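PDB 3WJ7: putative oxidoreductase from Gluconobacter oxydans, which probably catalyses an NAD(P)-linked oxidation or reduction of carbonyl compounds, as a reductase of the short-chain dehydrogenase/reductase (SDR) family. Local coordinates for residues L65-P68 with D69-A72; V165-L168 with I169-N173; E297-A300 with M301-K304. One frame throughout, in Å; residues are numbered along the deposited sequence.

Contact 1. Residues L65-P68 with D69-A72; sequences LSDP and DTLA
The carboxylates of D67 and D69 stand near each other with their planes turned 49° apart. OD1 of D69 comes up beside the D67 side chain, 3.1 Å from its CB, and lies 3.9 Å from D67 OD1, a pairing of like charges; the other oxygen of D67, OD2, has the carboxylate of D64 close by, again a like charge. The group that organises the turn is the D67 carbonyl. D67 O accepts from T70 OG1 at 3.1 Å, nearly along the C=O axis, and from T70 N at 3.2 Å, this second donor tilted 32° from the carbonyl plane. The D67-to-T70 stretch is a type I beta turn, with P68 and D69 at its corners, and it leads from strand 59-62 of the Rossmann fold into helix 71-75. The T70 hydroxyl reaches the carbonyl because OG1 sits between the backbone N and the carbonyl carbon (chi1 57°), folded back over the turn. On the apolar side, L71 lays CD1 near P68 CA, 3.9 Å away, while its CD2 meets L65 CD2 at 3.8 Å, the two leucines crossing at about a right angle. L71 also rests on N108 and A112 of helix 95-115, and N108 ND2 donates to L65 O.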
ATOM      1  N   LEU A  65      -7.686  18.713  -7.274  1.00 62.55           N
ATOM      2  CA  LEU A  65      -7.146  18.067  -8.467  1.00 57.08           C
ATOM      3  C   LEU A  65      -7.805  16.745  -8.886  1.00 62.24           C
ATOM      4  O   LEU A  65      -7.898  16.421 -10.086  1.00 59.19           O
ATOM      5  CB  LEU A  65      -5.647  17.872  -8.265  1.00 55.88           C
ATOM      6  CG  LEU A  65      -4.862  19.152  -7.947  1.00 52.61           C
ATOM      7  CD1 LEU A  65      -3.383  18.952  -8.218  1.00 50.33           C
ATOM      8  CD2 LEU A  65      -5.373  20.294  -8.814  1.00 55.74           C
ATOM      9  N   SER A  66      -8.277  15.983  -7.905  1.00 67.84           N
ATOM     10  CA  SER A  66      -8.961  14.720  -8.191  1.00 73.47           C
ATOM     11  C   SER A  66     -10.353  14.859  -8.855  1.00 76.60           C
ATOM     12  O   SER A  66     -10.864  13.885  -9.400  1.00 81.27           O
ATOM     13  CB  SER A  66      -9.007  13.814  -6.951  1.00 78.72           C
ATOM     14  OG  SER A  66      -9.071  14.561  -5.745  1.00 81.43           O
ATOM     15  N   ASP A  67     -10.937  16.060  -8.844  1.00 76.33           N
ATOM     16  CA  ASP A  67     -12.230  16.320  -9.500  1.00 73.01           C
ATOM     17  C   ASP A  67     -12.210  17.468 -10.503  1.00 73.21           C
ATOM     18  O   ASP A  67     -12.315  18.657 -10.124  1.00 68.29           O
ATOM     19  CB  ASP A  67     -13.375  16.488  -8.494  1.00 78.29           C
ATOM     20  CG  ASP A  67     -12.933  17.146  -7.208  1.00 89.49           C
ATOM     21  OD1 ASP A  67     -13.749  17.892  -6.632  1.00 99.69           O
ATOM     22  OD2 ASP A  67     -11.786  16.909  -6.757  1.00 88.35           O
ATOM     23  N   PRO A  68     -12.096  17.098 -11.801  1.00 70.25           N
ATOM     24  CA  PRO A  68     -11.956  17.953 -12.998  1.00 72.04           C
ATOM     25  C   PRO A  68     -13.033  19.042 -13.193  1.00 75.45           C
ATOM     26  O   PRO A  68     -12.871  19.923 -14.041  1.00 72.55           O
ATOM     27  CB  PRO A  68     -12.001  16.937 -14.164  1.00 73.20           C
ATOM     28  CG  PRO A  68     -11.582  15.617 -13.568  1.00 62.69           C
ATOM     29  CD  PRO A  68     -12.053  15.655 -12.140  1.00 63.88           C
ATOM     30  N   ASP A  69     -14.115  18.980 -12.426  1.00 78.09           N
ATOM     31  CA  ASP A  69     -15.187  19.964 -12.546  1.00 78.52           C
ATOM     32  C   ASP A  69     -14.825  21.294 -11.882  1.00 72.04           C
ATOM     33  O   ASP A  69     -15.175  22.348 -12.399  1.00 72.34           O
ATOM     34  CB  ASP A  69     -16.504  19.407 -11.985  1.00 90.49           C
ATOM     35  CG  ASP A  69     -16.360  18.855 -10.558  1.00103.88           C
ATOM     36  OD1 ASP A  69     -15.299  18.280 -10.208  1.00107.20           O
ATOM     37  OD2 ASP A  69     -17.328  18.992  -9.782  1.00108.09           O
ATOM     38  N   THR A  70     -14.121  21.244 -10.748  1.00 65.32           N
ATOM     39  CA  THR A  70     -13.743  22.460 -10.010  1.00 60.99           C
ATOM     40  C   THR A  70     -12.539  23.169 -10.619  1.00 60.10           C
ATOM     41  O   THR A  70     -12.210  24.289 -10.218  1.00 63.61           O
ATOM     42  CB  THR A  70     -13.422  22.184  -8.526  1.00 61.14           C
ATOM     43  OG1 THR A  70     -12.374  21.202  -8.437  1.00 66.57           O
ATOM     44  CG2 THR A  70     -14.650  21.698  -7.797  1.00 58.70           C
ATOM     45  N   LEU A  71     -11.901  22.524 -11.589  1.00 56.04           N
ATOM     46  CA  LEU A  71     -10.709  23.067 -12.230  1.00 55.45           C
ATOM     47  C   LEU A  71     -11.016  24.017 -13.367  1.00 62.21           C
ATOM     48  O   LEU A  71     -10.304  25.009 -13.535  1.00 74.14           O
ATOM     49  CB  LEU A  71      -9.794  21.952 -12.742  1.00 48.83           C
ATOM     50  CG  LEU A  71      -9.372  20.911 -11.714  1.00 41.81           C
ATOM     51  CD1 LEU A  71      -8.599  19.820 -12.393  1.00 40.11           C
ATOM     52  CD2 LEU A  71      -8.556  21.510 -10.594  1.00 43.27           C
ATOM     53  N   ALA A  72     -12.040  23.715 -14.172  1.00 61.96           N
ATOM     54  CA  ALA A  72     -12.412  24.616 -15.273  1.00 55.58           C
ATOM     55  C   ALA A  72     -12.691  26.073 -14.784  1.00 57.20           C
ATOM     56  O   ALA A  72     -12.130  27.028 -15.342  1.00 57.37           O
ATOM     57  CB  ALA A  72     -13.567  24.047 -16.075  1.00 51.40           C
TER

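Contact 2. Residues V165-L168 with I169-N173; sequences VLRL and IREKN
R167 makes salt bridges to E171, one helical turn on, and to E164, its stronger partner, which NH2 engages. The E171 bridge is the long 3.3 Å bond from R167 NH1 to E171 OE1, with an N-H...O angle of 156°; R107 adds a like charge near NH2. The E171 oxygen sits at the edge of the guanidinium, slightly out of its plane, and is met almost end-on to its C-O bond, while the two flat groups are turned 69° apart. R167 starts with CG anti to the backbone N (chi1 -165°) and then bends at chi3, bringing NH1 back to E171; R167 CG and CD pass alongside the carboxylate, CD 3.4 Å from E171 OE1. A leucine in place of R167 would probably leave both E171 and E164 without their cationic mate. Under the side chains runs the i to i+4 backbone ladder of helix 153-172; E171 N to R167 O is the shortest of the four rungs here at 2.7 Å, and K172 N bonds to L168 O at 3.2 Å. I169 swings its CG1 arm back over the preceding turn, so that CD1 reaches V165 CG1 at 3.8 Å and L166 CD2 at 4.2 Å. One turn on along the same side, L168 CD2 lies 4.1 Å from CD of K172. V165 touches both T106 of helix 95-115 and I178 of strand 176-185, and L168 rests on M110 and L111. The helix is thus amphipathic: apolar chains seat it against the Rossmann core, and the charged pair one turn apart probably adds to its stability along a more open flank.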
ATOM      1  N   VAL A 165       3.387  13.890 -17.684  1.00 37.63           N
ATOM      2  CA  VAL A 165       3.532  15.153 -18.340  1.00 36.40           C
ATOM      3  C   VAL A 165       4.247  14.932 -19.684  1.00 38.77           C
ATOM      4  O   VAL A 165       3.773  15.432 -20.720  1.00 42.17           O
ATOM      5  CB  VAL A 165       4.233  16.176 -17.433  1.00 35.89           C
ATOM      6  CG1 VAL A 165       4.467  17.463 -18.204  1.00 36.65           C
ATOM      7  CG2 VAL A 165       3.396  16.458 -16.192  1.00 32.22           C
ATOM      8  N   LEU A 166       5.356  14.181 -19.695  1.00 36.47           N
ATOM      9  CA  LEU A 166       6.054  13.935 -20.985  1.00 39.63           C
ATOM     10  C   LEU A 166       5.155  13.243 -22.034  1.00 40.34           C
ATOM     11  O   LEU A 166       5.337  13.471 -23.244  1.00 41.27           O
ATOM     12  CB  LEU A 166       7.397  13.184 -20.837  1.00 34.96           C
ATOM     13  CG  LEU A 166       8.426  13.961 -20.020  1.00 36.78           C
ATOM     14  CD1 LEU A 166       9.547  13.065 -19.527  1.00 37.19           C
ATOM     15  CD2 LEU A 166       8.991  15.146 -20.773  1.00 34.48           C
ATOM     16  N   ARG A 167       4.192  12.431 -21.584  1.00 39.16           N
ATOM     17  CA  ARG A 167       3.307  11.726 -22.514  1.00 42.94           C
ATOM     18  C   ARG A 167       2.370  12.777 -23.114  1.00 43.05           C
ATOM     19  O   ARG A 167       2.254  12.898 -24.329  1.00 42.89           O
ATOM     20  CB  ARG A 167       2.555  10.568 -21.808  1.00 49.44           C
ATOM     21  CG  ARG A 167       1.871   9.524 -22.716  1.00 53.76           C
ATOM     22  CD  ARG A 167       0.712   8.712 -22.081  1.00 51.24           C
ATOM     23  NE  ARG A 167      -0.004   9.391 -20.988  1.00 54.91           N
ATOM     24  CZ  ARG A 167      -1.187  10.031 -21.051  1.00 56.77           C
ATOM     25  NH1 ARG A 167      -1.913  10.145 -22.188  1.00 52.83           N
ATOM     26  NH2 ARG A 167      -1.641  10.584 -19.927  1.00 47.49           N
ATOM     27  N   LEU A 168       1.783  13.609 -22.260  1.00 41.32           N
ATOM     28  CA  LEU A 168       0.912  14.671 -22.731  1.00 39.47           C
ATOM     29  C   LEU A 168       1.621  15.715 -23.565  1.00 39.96           C
ATOM     30  O   LEU A 168       1.011  16.304 -24.441  1.00 44.33           O
ATOM     31  CB  LEU A 168       0.170  15.324 -21.564  1.00 38.30           C
ATOM     32  CG  LEU A 168      -0.781  14.398 -20.795  1.00 37.39           C
ATOM     33  CD1 LEU A 168      -1.182  15.023 -19.472  1.00 37.18           C
ATOM     34  CD2 LEU A 168      -2.029  14.097 -21.610  1.00 37.28           C
ATOM     35  N   ILE A 169       2.893  15.969 -23.312  1.00 40.17           N
ATOM     36  CA  ILE A 169       3.620  16.905 -24.162  1.00 42.95           C
ATOM     37  C   ILE A 169       3.723  16.329 -25.591  1.00 50.03           C
ATOM     38  O   ILE A 169       3.547  17.058 -26.573  1.00 54.97           O
ATOM     39  CB  ILE A 169       5.017  17.225 -23.590  1.00 41.10           C
ATOM     40  CG1 ILE A 169       4.898  18.099 -22.340  1.00 39.40           C
ATOM     41  CG2 ILE A 169       5.931  17.876 -24.640  1.00 36.01           C
ATOM     42  CD1 ILE A 169       6.185  18.213 -21.548  1.00 38.30           C
ATOM     43  N   ARG A 170       3.994  15.027 -25.705  1.00 52.15           N
ATOM     44  CA  ARG A 170       4.190  14.396 -27.006  1.00 57.58           C
ATOM     45  C   ARG A 170       2.873  14.033 -27.702  1.00 56.49           C
ATOM     46  O   ARG A 170       2.677  14.308 -28.875  1.00 57.04           O
ATOM     47  CB  ARG A 170       5.065  13.154 -26.884  1.00 63.74           C
ATOM     48  CG  ARG A 170       6.548  13.447 -26.893  1.00 78.53           C
ATOM     49  CD  ARG A 170       7.285  12.512 -27.856  1.00100.48           C
ATOM     50  NE  ARG A 170       8.729  12.444 -27.576  1.00112.28           N
ATOM     51  CZ  ARG A 170       9.692  12.243 -28.482  1.00110.32           C
ATOM     52  NH1 ARG A 170       9.405  12.100 -29.779  1.00 99.25           N
ATOM     53  NH2 ARG A 170      10.962  12.196 -28.080  1.00100.25           N
ATOM     54  N   GLU A 171       1.960  13.431 -26.973  1.00 55.71           N
ATOM     55  CA  GLU A 171       0.767  12.927 -27.610  1.00 61.08           C
ATOM     56  C   GLU A 171      -0.289  13.990 -27.876  1.00 57.94           C
ATOM     57  O   GLU A 171      -1.134  13.814 -28.739  1.00 60.28           O
ATOM     58  CB  GLU A 171       0.164  11.769 -26.808  1.00 57.86           C
ATOM     59  CG  GLU A 171       0.974  10.485 -26.873  1.00 66.33           C
ATOM     60  CD  GLU A 171       0.407   9.404 -25.960  1.00 82.49           C
ATOM     61  OE1 GLU A 171      -0.483   9.713 -25.114  1.00 90.17           O
ATOM     62  OE2 GLU A 171       0.855   8.237 -26.072  1.00 86.13           O
ATOM     63  N   LYS A 172      -0.266  15.079 -27.129  1.00 56.42           N
ATOM     64  CA  LYS A 172      -1.382  16.011 -27.173  1.00 52.07           C
ATOM     65  C   LYS A 172      -0.893  17.442 -27.218  1.00 51.38           C
ATOM     66  O   LYS A 172      -1.684  18.365 -27.062  1.00 50.96           O
ATOM     67  CB  LYS A 172      -2.357  15.782 -26.005  1.00 50.54           C
ATOM     68  CG  LYS A 172      -2.887  14.360 -25.940  1.00 51.37           C
ATOM     69  CD  LYS A 172      -4.128  14.258 -25.085  1.00 52.41           C
ATOM     70  CE  LYS A 172      -4.945  13.036 -25.491  1.00 59.36           C
ATOM     71  NZ  LYS A 172      -6.242  12.948 -24.748  1.00 60.65           N
ATOM     72  N   ASN A 173       0.407  17.629 -27.435  1.00 51.99           N
ATOM     73  CA  ASN A 173       0.964  18.992 -27.596  1.00 56.64           C
ATOM     74  C   ASN A 173       0.628  19.969 -26.449  1.00 52.02           C
ATOM     75  O   ASN A 173       0.371  21.165 -26.666  1.00 54.23           O
ATOM     76  CB  ASN A 173       0.587  19.554 -28.970  1.00 60.25           C
ATOM     77  CG  ASN A 173       0.782  18.517 -30.070  1.00 71.18           C
ATOM     78  OD1 ASN A 173       1.913  18.252 -30.503  1.00 67.36           O
ATOM     79  ND2 ASN A 173      -0.318  17.880 -30.486  1.00 66.71           N
TER

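Contact 3. Residues E297-A300 with M301-K304; sequences ETLA and MSKK
M301 sets its CG beyond the end of the E297 carbonyl, one turn back along helix 296-302, with CG 3.4 Å from E297 O. Bends at chi2 and chi3 then carry its sulfur and CE off the helix, and the side chain rests on Q149 and I151 in a neighbouring loop. The next carbonyl is the busy one. T298 O takes S302 N at 3.2 Å, nearly straight (170°), and M301 N at 3.1 Å, approaching from above the carbonyl plane. S302 OG, held between the backbone N and the carbonyl carbon (chi1 50°), folds back over the turn and lies 3.1 Å from T298 O and 3.2 Å from L299 O; its one proton has both carbonyls to choose from. L299 O also accepts from K303 N at 2.9 Å, while the K303 chain starts alongside it, CB 3.3 Å from that oxygen. This flank meets other copies of the protein: F288 of the second subunit packs on T298, L299 and S302, and W91 of the third on T298. The S302 hydroxyl has carbonyl oxygens of its own helix as acceptors at the last turn, and so probably needs no polar partner from the subunit whose F288 packs beside it.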
ATOM      1  N   GLU A 297      19.393  -5.348  -2.905  1.00 49.69           N
ATOM      2  CA  GLU A 297      19.104  -4.667  -4.185  1.00 56.19           C
ATOM      3  C   GLU A 297      18.575  -3.245  -3.938  1.00 50.08           C
ATOM      4  O   GLU A 297      18.803  -2.330  -4.717  1.00 54.79           O
ATOM      5  CB  GLU A 297      18.116  -5.502  -5.061  1.00 63.55           C
ATOM      6  CG  GLU A 297      18.047  -5.101  -6.548  1.00 77.52           C
ATOM      7  CD  GLU A 297      16.697  -5.385  -7.254  1.00 87.27           C
ATOM      8  OE1 GLU A 297      15.711  -4.604  -7.090  1.00 78.67           O
ATOM      9  OE2 GLU A 297      16.626  -6.382  -8.019  1.00 84.12           O
ATOM     10  N   THR A 298      17.873  -3.059  -2.834  1.00 48.05           N
ATOM     11  CA  THR A 298      17.395  -1.735  -2.460  1.00 44.25           C
ATOM     12  C   THR A 298      18.523  -0.820  -2.009  1.00 42.99           C
ATOM     13  O   THR A 298      18.672   0.292  -2.517  1.00 42.02           O
ATOM     14  CB  THR A 298      16.230  -1.819  -1.447  1.00 44.05           C
ATOM     15  OG1 THR A 298      15.041  -1.685  -2.214  1.00 51.96           O
ATOM     16  CG2 THR A 298      16.210  -0.665  -0.425  1.00 45.37           C
ATOM     17  N   LEU A 299      19.320  -1.311  -1.074  1.00 40.77           N
ATOM     18  CA  LEU A 299      20.451  -0.595  -0.575  1.00 44.82           C
ATOM     19  C   LEU A 299      21.425  -0.141  -1.675  1.00 48.48           C
ATOM     20  O   LEU A 299      21.993   0.944  -1.583  1.00 52.49           O
ATOM     21  CB  LEU A 299      21.155  -1.455   0.459  1.00 43.40           C
ATOM     22  CG  LEU A 299      22.274  -0.782   1.236  1.00 46.35           C
ATOM     23  CD1 LEU A 299      21.791   0.381   2.101  1.00 50.65           C
ATOM     24  CD2 LEU A 299      22.965  -1.818   2.088  1.00 44.47           C
ATOM     25  N   ALA A 300      21.599  -0.944  -2.724  1.00 48.14           N
ATOM     26  CA  ALA A 300      22.583  -0.624  -3.757  1.00 46.75           C
ATOM     27  C   ALA A 300      22.133   0.547  -4.611  1.00 47.73           C
ATOM     28  O   ALA A 300      22.958   1.215  -5.198  1.00 53.66           O
ATOM     29  CB  ALA A 300      22.917  -1.840  -4.614  1.00 42.11           C
ATOM     30  N   MET A 301      20.841   0.813  -4.661  1.00 45.59           N
ATOM     31  CA  MET A 301      20.339   1.984  -5.360  1.00 47.57           C
ATOM     32  C   MET A 301      20.448   3.230  -4.503  1.00 47.65           C
ATOM     33  O   MET A 301      20.911   4.287  -4.953  1.00 50.67           O
ATOM     34  CB  MET A 301      18.858   1.799  -5.737  1.00 54.38           C
ATOM     35  CG  MET A 301      18.530   0.558  -6.564  1.00 64.74           C
ATOM     36  SD  MET A 301      19.351   0.499  -8.175  1.00 79.12           S
ATOM     37  CE  MET A 301      19.148   2.192  -8.746  1.00 79.98           C
ATOM     38  N   SER A 302      19.995   3.115  -3.262  1.00 47.64           N
ATOM     39  CA  SER A 302      19.963   4.244  -2.345  1.00 47.14           C
ATOM     40  C   SER A 302      21.358   4.672  -1.904  1.00 46.19           C
ATOM     41  O   SER A 302      21.539   5.771  -1.397  1.00 51.78           O
ATOM     42  CB  SER A 302      19.098   3.893  -1.146  1.00 49.67           C
ATOM     43  OG  SER A 302      19.487   2.637  -0.629  1.00 57.83           O
ATOM     44  N   LYS A 303      22.329   3.785  -2.088  1.00 45.96           N
ATOM     45  CA  LYS A 303      23.750   4.065  -1.894  1.00 48.28           C
ATOM     46  C   LYS A 303      24.236   5.178  -2.809  1.00 47.31           C
ATOM     47  O   LYS A 303      25.206   5.853  -2.478  1.00 46.33           O
ATOM     48  CB  LYS A 303      24.617   2.825  -2.241  1.00 51.49           C
ATOM     49  CG  LYS A 303      25.265   2.076  -1.077  1.00 57.73           C
ATOM     50  CD  LYS A 303      26.066   0.870  -1.602  1.00 65.71           C
ATOM     51  CE  LYS A 303      26.608  -0.035  -0.486  1.00 71.22           C
ATOM     52  NZ  LYS A 303      27.936   0.396   0.067  1.00 72.43           N
ATOM     53  N   LYS A 304      23.624   5.318  -3.978  1.00 45.28           N
ATOM     54  CA  LYS A 304      24.139   6.248  -4.996  1.00 49.88           C
ATOM     55  C   LYS A 304      23.976   7.656  -4.488  1.00 47.59           C
ATOM     56  O   LYS A 304      23.015   7.951  -3.794  1.00 45.93           O
ATOM     57  CB  LYS A 304      23.417   6.093  -6.342  1.00 52.92           C
ATOM     58  CG  LYS A 304      23.501   4.706  -7.004  1.00 51.31           C
ATOM     59  CD  LYS A 304      22.782   4.761  -8.335  1.00 52.81           C
ATOM     60  CE  LYS A 304      21.981   3.511  -8.621  1.00 55.79           C
ATOM     61  NZ  LYS A 304      22.670   2.663  -9.631  1.00 58.41           N
TER

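In the fold
Along the chain the contacts follow in series. Contacts 1 and 2 share the Rossmann-type domain, their centres about 20 Å apart and their nearest atoms about 11 Å apart. Both pack on helix 95-115, so this helix bridges the 65-72 turn and helix 153-172. Contact 3 lies on helix 296-302 in the C-terminal part, with its centre about 31 Å from that of contact 2 and 38 Å from that of contact 1. It alone of the three touches other subunits; contacts 1 and 2 lie within the nucleotide-binding domain, contact 1 at its surface and contact 2 partly buried, whereas contact 3 belongs to the assembly.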